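Local coordinates for protein 26S proteasome regulatory subunit rpn10 (Schizosaccharomyces pombe, PDB 2X5N) that protects ubiquitin chains from disassembly by deubiquitinating enzymes and so promotes protein degradation, at residues A27-N41 against L177-G189. Residues are numbered along the deposited sequence; the frame is centred on the assembly and turned at random.
Sequences AQKDTVHMIFNQKIN and LSDLVNQSPIGQG
The amide of Asn182 meets Met34 through its oxygen: Asn182 OD1 lies 3.6 Å from Met34 SD. Gln188 N donates to Asn182 OD1 at 2.9 Å. That bond is nearly straight at hydrogen (167°), but the donor is tilted 28° from the carbonyl plane. On helix 27-41, the ring of Phe36 has Ile40 CD1 over one face, offset toward the rim, and Asn37 OD1 at its edge, in plane. In the modelled conformer, the side chain of Gln188 runs past Met34 in the opposite direction, with its CG near the sulfur. The amide of Gln38 points its OE1 at water 3, which also donates to Ile186 O, and Lys39 NZ binds OE1 in the carbonyl plane, on a lone pair. Lys39 also forms a salt bridge with Glu3.

Met34 bends at chi2 and chi3, which brings its CE to 3.6 Å from Val181 CG1. Thr31 directs CG2 at Val181, across it at about a right angle. Thr31 OG1 donates to Ala27 O and packs 3.2 Å from Ser178 CA. At the start of 27-41, Ala27 CB touches Leu177 CB. Water 1 joins Ala27 O to Ser178 N.

The axes of 27-41 and 177-182 cross at -38°, and the turn 184-187 follows. Segment 27-41 is part of helix 24-42 of the VWA domain. With no direct hydrogen bond between the segments, their join probably rests on apolar and sulfur packing, helped by ordered waters 1 and 3.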
ATOM      1  N   ALA A  27      -2.055 -13.525   0.308  1.00  5.15           N
ATOM      2  CA  ALA A  27      -2.013 -12.968   1.652  1.00  5.70           C
ATOM      3  C   ALA A  27      -2.267 -11.478   1.683  1.00  4.45           C
ATOM      4  O   ALA A  27      -2.994 -10.921   2.493  1.00  5.39           O
ATOM      5  CB  ALA A  27      -0.813 -13.399   2.430  1.00  5.66           C
ATOM      6  N   GLN A  28      -1.583 -10.839   0.749  1.00  7.18           N
ATOM      7  CA  GLN A  28      -1.698  -9.417   0.542  1.00  7.86           C
ATOM      8  C   GLN A  28      -3.126  -9.092   0.114  1.00  6.74           C
ATOM      9  O   GLN A  28      -3.737  -8.132   0.596  1.00  6.85           O
ATOM     10  CB  GLN A  28      -0.653  -8.986  -0.522  1.00  5.58           C
ATOM     11  CG  GLN A  28      -0.988  -7.752  -1.276  1.00  8.20           C
ATOM     12  CD  GLN A  28       0.004  -7.548  -2.373  1.00  6.17           C
ATOM     13  OE1 GLN A  28       0.873  -6.700  -2.282  1.00  6.13           O
ATOM     14  NE2 GLN A  28      -0.097  -8.369  -3.420  1.00  6.10           N
ATOM     15  N   LYS A  29      -3.645  -9.852  -0.844  0.80  7.22           N
ATOM     16  CA  LYS A  29      -4.995  -9.580  -1.389  0.80  8.72           C
ATOM     17  C   LYS A  29      -6.090  -9.523  -0.303  0.80  7.05           C
ATOM     18  O   LYS A  29      -6.949  -8.641  -0.325  0.80  9.90           O
ATOM     19  CB  LYS A  29      -5.350 -10.608  -2.468  0.80 21.25           C
ATOM     20  CG  LYS A  29      -6.547 -10.246  -3.316  0.80 51.22           C
ATOM     21  CD  LYS A  29      -6.828 -11.343  -4.323  0.80 79.87           C
ATOM     22  CE  LYS A  29      -8.015 -11.014  -5.202  0.80106.12           C
ATOM     23  NZ  LYS A  29      -8.455 -12.213  -5.962  0.80129.67           N
ATOM     24  N   ASP A  30      -6.028 -10.436   0.668  1.00  9.17           N
ATOM     25  CA  ASP A  30      -6.964 -10.407   1.795  1.00  7.99           C
ATOM     26  C   ASP A  30      -6.739  -9.161   2.697  1.00  9.87           C
ATOM     27  O   ASP A  30      -7.675  -8.574   3.227  1.00 10.43           O
ATOM     28  CB  ASP A  30      -6.835 -11.671   2.660  1.00 11.60           C
ATOM     29  CG  ASP A  30      -7.439 -12.920   2.012  0.53 12.13           C
ATOM     30  OD1 ASP A  30      -7.874 -12.858   0.849  0.45 11.86           O
ATOM     31  OD2 ASP A  30      -7.480 -13.979   2.683  0.39 12.18           O
ATOM     32  N   THR A  31      -5.492  -8.757   2.859  1.00  6.82           N
ATOM     33  CA  THR A  31      -5.143  -7.573   3.648  1.00  6.76           C
ATOM     34  C   THR A  31      -5.664  -6.273   2.997  1.00  6.14           C
ATOM     35  O   THR A  31      -6.082  -5.334   3.683  1.00  6.88           O
ATOM     36  CB  THR A  31      -3.636  -7.512   3.845  1.00  6.38           C
ATOM     37  OG1 THR A  31      -3.210  -8.771   4.365  1.00  6.11           O
ATOM     38  CG2 THR A  31      -3.271  -6.426   4.803  1.00  6.54           C
ATOM     39  N   VAL A  32      -5.662  -6.220   1.673  1.00  5.93           N
ATOM     40  CA  VAL A  32      -6.193  -5.066   0.949  1.00  6.24           C
ATOM     41  C   VAL A  32      -7.654  -4.804   1.350  1.00  4.88           C
ATOM     42  O   VAL A  32      -8.060  -3.659   1.569  1.00  5.43           O
ATOM     43  CB  VAL A  32      -6.082  -5.283  -0.583  1.00  5.51           C
ATOM     44  CG1 VAL A  32      -6.847  -4.198  -1.363  1.00  6.98           C
ATOM     45  CG2 VAL A  32      -4.611  -5.285  -1.009  1.00  6.65           C
ATOM     46  N   HIS A  33      -8.442  -5.861   1.463  1.00  5.65           N
ATOM     47  CA  HIS A  33      -9.853  -5.705   1.773  1.00  7.15           C
ATOM     48  C   HIS A  33     -10.001  -5.080   3.158  1.00  7.69           C
ATOM     49  O   HIS A  33     -10.856  -4.221   3.391  1.00  7.60           O
ATOM     50  CB  HIS A  33     -10.585  -7.055   1.669  1.00  9.22           C
ATOM     51  CG  HIS A  33     -12.067  -6.930   1.513  1.00 11.94           C
ATOM     52  ND1 HIS A  33     -12.889  -7.988   1.156  1.00 16.61           N
ATOM     53  CD2 HIS A  33     -12.905  -5.886   1.620  1.00 11.47           C
ATOM     54  CE1 HIS A  33     -14.155  -7.568   1.078  1.00 19.06           C
ATOM     55  NE2 HIS A  33     -14.192  -6.273   1.366  1.00 15.96           N
ATOM     56  N   MET A  34      -9.150  -5.507   4.088  1.00  6.33           N
ATOM     57  CA  MET A  34      -9.181  -4.961   5.442  1.00  6.94           C
ATOM     58  C   MET A  34      -8.843  -3.474   5.478  1.00  6.53           C
ATOM     59  O   MET A  34      -9.526  -2.706   6.143  1.00  7.27           O
ATOM     60  CB  MET A  34      -8.259  -5.811   6.350  1.00 10.54           C
ATOM     61  CG  MET A  34      -8.134  -5.351   7.786  1.00 12.77           C
ATOM     62  SD  MET A  34      -7.025  -3.956   8.078  0.84 11.54           S
ATOM     63  CE  MET A  34      -5.457  -4.654   7.588  1.00 17.04           C
ATOM     64  N   ILE A  35      -7.794  -3.079   4.764  1.00  5.84           N
ATOM     65  CA  ILE A  35      -7.381  -1.674   4.685  1.00  5.86           C
ATOM     66  C   ILE A  35      -8.507  -0.835   4.057  1.00  4.40           C
ATOM     67  O   ILE A  35      -8.865   0.233   4.547  1.00  5.02           O
ATOM     68  CB  ILE A  35      -6.100  -1.534   3.840  1.00  7.05           C
ATOM     69  CG1 ILE A  35      -4.911  -2.227   4.495  1.00 13.42           C
ATOM     70  CG2 ILE A  35      -5.754  -0.054   3.635  1.00  6.27           C
ATOM     71  CD1 ILE A  35      -4.538  -1.670   5.846  1.00 33.69           C
ATOM     72  N   PHE A  36      -9.031  -1.317   2.939  1.00  4.91           N
ATOM     73  CA  PHE A  36     -10.188  -0.723   2.274  1.00  5.54           C
ATOM     74  C   PHE A  36     -11.333  -0.410   3.195  1.00  4.32           C
ATOM     75  O   PHE A  36     -11.853   0.700   3.265  1.00  5.83           O
ATOM     76  CB  PHE A  36     -10.576  -1.503   1.025  1.00  4.97           C
ATOM     77  CG  PHE A  36     -11.640  -0.877   0.189  1.00  4.60           C
ATOM     78  CD1 PHE A  36     -11.300  -0.186  -0.969  1.00  5.62           C
ATOM     79  CD2 PHE A  36     -12.982  -1.003   0.513  1.00  6.13           C
ATOM     80  CE1 PHE A  36     -12.275   0.341  -1.796  1.00  6.03           C
ATOM     81  CE2 PHE A  36     -13.961  -0.449  -0.312  1.00  7.38           C
ATOM     82  CZ  PHE A  36     -13.600   0.211  -1.455  1.00  6.05           C
ATOM     83  N   ASN A  37     -11.717  -1.437   3.939  1.00  5.57           N
ATOM     84  CA  ASN A  37     -12.823  -1.300   4.875  1.00  7.12           C
ATOM     85  C   ASN A  37     -12.488  -0.357   6.006  1.00  6.70           C
ATOM     86  O   ASN A  37     -13.339   0.404   6.427  1.00  8.14           O
ATOM     87  CB  ASN A  37     -13.255  -2.676   5.415  1.00  9.18           C
ATOM     88  CG  ASN A  37     -14.043  -3.473   4.394  1.00 12.59           C
ATOM     89  OD1 ASN A  37     -14.386  -2.973   3.305  1.00 15.38           O
ATOM     90  ND2 ASN A  37     -14.311  -4.727   4.720  1.00 17.35           N
ATOM     91  N   GLN A  38     -11.248  -0.350   6.476  1.00  6.32           N
ATOM     92  CA  GLN A  38     -10.849   0.635   7.486  1.00  6.67           C
ATOM     93  C   GLN A  38     -11.131   2.051   6.963  1.00  6.50           C
ATOM     94  O   GLN A  38     -11.739   2.878   7.654  1.00  7.30           O
ATOM     95  CB  GLN A  38      -9.367   0.457   7.853  1.00  6.12           C
ATOM     96  CG  GLN A  38      -8.838   1.351   8.988  1.00  6.39           C
ATOM     97  CD  GLN A  38      -8.390   2.732   8.525  1.00  6.31           C
ATOM     98  OE1 GLN A  38      -7.469   2.864   7.724  1.00  6.09           O
ATOM     99  NE2 GLN A  38      -9.044   3.778   9.039  1.00  6.69           N
ATOM    100  N   LYS A  39     -10.684   2.351   5.741  1.00  5.05           N
ATOM    101  CA  LYS A  39     -10.877   3.673   5.166  1.00  5.26           C
ATOM    102  C   LYS A  39     -12.368   3.992   4.965  1.00  5.50           C
ATOM    103  O   LYS A  39     -12.835   5.062   5.322  1.00  5.81           O
ATOM    104  CB  LYS A  39     -10.136   3.781   3.835  1.00  5.05           C
ATOM    105  CG  LYS A  39      -8.638   3.578   3.957  1.00  5.60           C
ATOM    106  CD  LYS A  39      -8.027   4.528   4.981  1.00  5.65           C
ATOM    107  CE  LYS A  39      -6.541   4.282   5.121  1.00  6.62           C
ATOM    108  NZ  LYS A  39      -6.025   4.909   6.368  1.00  6.12           N
ATOM    109  N   ILE A  40     -13.123   3.055   4.401  1.00  6.07           N
ATOM    110  CA  ILE A  40     -14.511   3.309   4.078  1.00  8.26           C
ATOM    111  C   ILE A  40     -15.317   3.511   5.351  1.00  8.58           C
ATOM    112  O   ILE A  40     -16.259   4.300   5.394  1.00  9.38           O
ATOM    113  CB  ILE A  40     -15.076   2.145   3.203  1.00 10.64           C
ATOM    114  CG1 ILE A  40     -15.017   2.520   1.729  1.00 11.45           C
ATOM    115  CG2 ILE A  40     -16.511   1.769   3.595  1.00 18.28           C
ATOM    116  CD1 ILE A  40     -13.700   2.905   1.271  1.00 10.41           C
ATOM    117  N   ASN A  41     -14.916   2.827   6.412  1.00  7.57           N
ATOM    118  CA  ASN A  41     -15.622   2.949   7.679  1.00 10.61           C
ATOM    119  C   ASN A  41     -15.190   4.165   8.515  1.00  9.93           C
ATOM    120  O   ASN A  41     -15.857   4.488   9.500  1.00 12.31           O
ATOM    121  CB  ASN A  41     -15.461   1.648   8.489  1.00 13.25           C
ATOM    122  CG  ASN A  41     -16.200   0.460   7.852  1.00 16.83           C
ATOM    123  OD1 ASN A  41     -17.169   0.643   7.110  1.00 21.14           O
ATOM    124  ND2 ASN A  41     -15.753  -0.752   8.150  1.00 19.46           N
ATOM    125  N   LEU A 177      -1.564 -12.959   7.262  1.00  5.24           N
ATOM    126  CA  LEU A 177      -1.078 -11.598   7.156  1.00  6.27           C
ATOM    127  C   LEU A 177      -2.160 -10.579   7.460  1.00  5.99           C
ATOM    128  O   LEU A 177      -1.915  -9.590   8.140  1.00  6.65           O
ATOM    129  CB  LEU A 177      -0.512 -11.377   5.755  1.00  6.24           C
ATOM    130  CG  LEU A 177       0.077  -9.980   5.457  1.00  5.51           C
ATOM    131  CD1 LEU A 177       1.246  -9.657   6.384  1.00  6.51           C
ATOM    132  CD2 LEU A 177       0.486  -9.878   4.017  1.00  6.01           C
ATOM    133  N   SER A 178      -3.361 -10.817   6.955  0.77  4.72           N
ATOM    134  CA  SER A 178      -4.437  -9.857   7.154  0.77  7.02           C
ATOM    135  C   SER A 178      -4.735  -9.670   8.634  0.77  6.61           C
ATOM    136  O   SER A 178      -4.946  -8.559   9.092  0.77  8.22           O
ATOM    137  CB  SER A 178      -5.691 -10.278   6.387  0.77  7.81           C
ATOM    138  OG  SER A 178      -6.134 -11.561   6.793  0.77 10.49           O
ATOM    139  N   ASP A 179      -4.741 -10.761   9.391  1.00  6.76           N
ATOM    140  CA  ASP A 179      -4.980 -10.683  10.828  1.00  7.90           C
ATOM    141  C   ASP A 179      -3.859  -9.914  11.506  1.00  6.38           C
ATOM    142  O   ASP A 179      -4.105  -9.070  12.356  1.00  8.42           O
ATOM    143  CB  ASP A 179      -5.101 -12.081  11.438  1.00  9.32           C
ATOM    144  CG  ASP A 179      -6.353 -12.814  10.970  0.70 14.23           C
ATOM    145  OD1 ASP A 179      -7.372 -12.145  10.724  0.72 15.63           O
ATOM    146  OD2 ASP A 179      -6.314 -14.047  10.836  0.80 18.07           O
ATOM    147  N   LEU A 180      -2.623 -10.229  11.155  1.00  6.37           N
ATOM    148  CA  LEU A 180      -1.472  -9.554  11.755  1.00  7.42           C
ATOM    149  C   LEU A 180      -1.456  -8.057  11.452  1.00  5.56           C
ATOM    150  O   LEU A 180      -1.219  -7.247  12.337  1.00  7.27           O
ATOM    151  CB  LEU A 180      -0.188 -10.232  11.294  1.00  8.76           C
ATOM    152  CG  LEU A 180      -0.044 -11.653  11.845  1.00  9.37           C
ATOM    153  CD1 LEU A 180       1.030 -12.411  11.083  1.00 11.71           C
ATOM    154  CD2 LEU A 180       0.287 -11.613  13.341  1.00 14.76           C
ATOM    155  N   VAL A 181      -1.731  -7.677  10.212  1.00  6.68           N
ATOM    156  CA  VAL A 181      -1.806  -6.260   9.878  1.00  6.31           C
ATOM    157  C   VAL A 181      -3.024  -5.600  10.552  1.00  6.49           C
ATOM    158  O   VAL A 181      -2.984  -4.432  10.949  1.00  7.03           O
ATOM    159  CB  VAL A 181      -1.802  -6.026   8.357  1.00  5.30           C
ATOM    160  CG1 VAL A 181      -1.873  -4.548   8.057  1.00  7.59           C
ATOM    161  CG2 VAL A 181      -0.542  -6.632   7.721  1.00  6.44           C
ATOM    162  N   ASN A 182      -4.116  -6.331  10.672  1.00  6.81           N
ATOM    163  CA  ASN A 182      -5.275  -5.790  11.365  1.00  7.63           C
ATOM    164  C   ASN A 182      -4.932  -5.480  12.828  1.00  8.16           C
ATOM    165  O   ASN A 182      -5.528  -4.579  13.413  1.00 10.72           O
ATOM    166  CB  ASN A 182      -6.469  -6.744  11.275  1.00  8.90           C
ATOM    167  CG  ASN A 182      -7.773  -6.096  11.705  1.00 11.54           C
ATOM    168  OD1 ASN A 182      -8.056  -4.971  11.360  1.00 12.20           O
ATOM    169  ND2 ASN A 182      -8.580  -6.830  12.455  1.00 17.42           N
ATOM    170  N   GLN A 183      -3.947  -6.192  13.385  1.00  8.44           N
ATOM    171  CA  GLN A 183      -3.502  -6.033  14.769  1.00 11.23           C
ATOM    172  C   GLN A 183      -2.405  -4.977  14.913  1.00  9.35           C
ATOM    173  O   GLN A 183      -1.866  -4.753  16.012  1.00 10.45           O
ATOM    174  CB  GLN A 183      -2.951  -7.383  15.281  1.00 15.86           C
ATOM    175  CG  GLN A 183      -4.017  -8.492  15.429  1.00 19.35           C
ATOM    176  CD  GLN A 183      -3.440  -9.918  15.442  1.00 27.53           C
ATOM    177  OE1 GLN A 183      -2.290 -10.146  15.831  1.00 27.26           O
ATOM    178  NE2 GLN A 183      -4.253 -10.882  15.021  1.00 38.11           N
ATOM    179  N   SER A 184      -2.052  -4.350  13.799  1.00  7.18           N
ATOM    180  CA  SER A 184      -1.009  -3.321  13.763  1.00  6.07           C
ATOM    181  C   SER A 184      -1.617  -1.939  13.885  1.00  6.66           C
ATOM    182  O   SER A 184      -2.836  -1.794  13.865  1.00  7.49           O
ATOM    183  CB  SER A 184      -0.219  -3.403  12.452  1.00  6.87           C
ATOM    184  OG  SER A 184      -0.895  -2.776  11.360  1.00  5.65           O
ATOM    185  N   PRO A 185      -0.768  -0.899  13.937  1.00  5.77           N
ATOM    186  CA  PRO A 185      -1.295   0.464  13.947  1.00  7.09           C
ATOM    187  C   PRO A 185      -2.228   0.900  12.841  1.00  7.35           C
ATOM    188  O   PRO A 185      -2.992   1.845  12.977  1.00  8.64           O
ATOM    189  CB  PRO A 185      -0.066   1.369  14.177  1.00  8.32           C
ATOM    190  CG  PRO A 185       0.960   0.472  14.758  1.00  9.08           C
ATOM    191  CD  PRO A 185       0.691  -0.906  14.136  1.00  6.25           C
ATOM    192  N   ILE A 186      -2.087   0.230  11.702  1.00  6.66           N
ATOM    193  CA  ILE A 186      -2.908   0.574  10.552  1.00  6.33           C
ATOM    194  C   ILE A 186      -4.134  -0.308  10.399  1.00  7.20           C
ATOM    195  O   ILE A 186      -4.861  -0.191   9.433  1.00  8.34           O
ATOM    196  CB  ILE A 186      -2.084   0.620   9.237  1.00  6.74           C
ATOM    197  CG1 ILE A 186      -1.650  -0.770   8.772  1.00  6.81           C
ATOM    198  CG2 ILE A 186      -0.869   1.523   9.423  1.00  9.41           C
ATOM    199  CD1 ILE A 186      -0.908  -0.779   7.433  1.00  8.61           C
ATOM    200  N   GLY A 187      -4.382  -1.176  11.374  1.00  6.62           N
ATOM    201  CA  GLY A 187      -5.536  -2.037  11.321  1.00  6.56           C
ATOM    202  C   GLY A 187      -6.842  -1.331  11.655  1.00  6.41           C
ATOM    203  O   GLY A 187      -6.899  -0.140  11.911  1.00  7.07           O
ATOM    204  N   GLN A 188      -7.920  -2.098  11.663  0.50  9.24           N
ATOM    205  CA  GLN A 188      -9.244  -1.516  11.816  0.50  9.76           C
ATOM    206  C   GLN A 188      -9.538  -1.022  13.221  0.50 10.71           C
ATOM    207  O   GLN A 188     -10.241  -0.029  13.384  0.50 11.86           O
ATOM    208  CB  GLN A 188     -10.302  -2.522  11.398  0.50 10.31           C
ATOM    209  CG  GLN A 188     -10.250  -2.844   9.922  0.50 16.18           C
ATOM    210  CD  GLN A 188     -11.247  -3.910   9.530  0.50 18.63           C
ATOM    211  OE1 GLN A 188     -10.967  -5.107   9.625  0.50 20.62           O
ATOM    212  NE2 GLN A 188     -12.423  -3.481   9.091  0.50 19.11           N
ATOM    213  N   GLY A 189      -9.007  -1.705  14.226  1.00 10.18           N
ATOM    214  CA  GLY A 189      -9.359  -1.408  15.606  1.00 11.52           C
ATOM    215  C   GLY A 189     -10.751  -1.956  15.886  1.00 12.38           C
ATOM    216  O   GLY A 189     -11.186  -2.947  15.258  1.00 14.97           O
TER
HETATM  217  O   HOH W   1      -3.836 -12.551   4.725  1.00  8.95           O
HETATM  218  O   HOH W   2      -6.686 -13.987   5.251  1.00 28.67           O
HETATM  219  O   HOH W   3      -5.265   1.320   7.157  1.00  8.83           O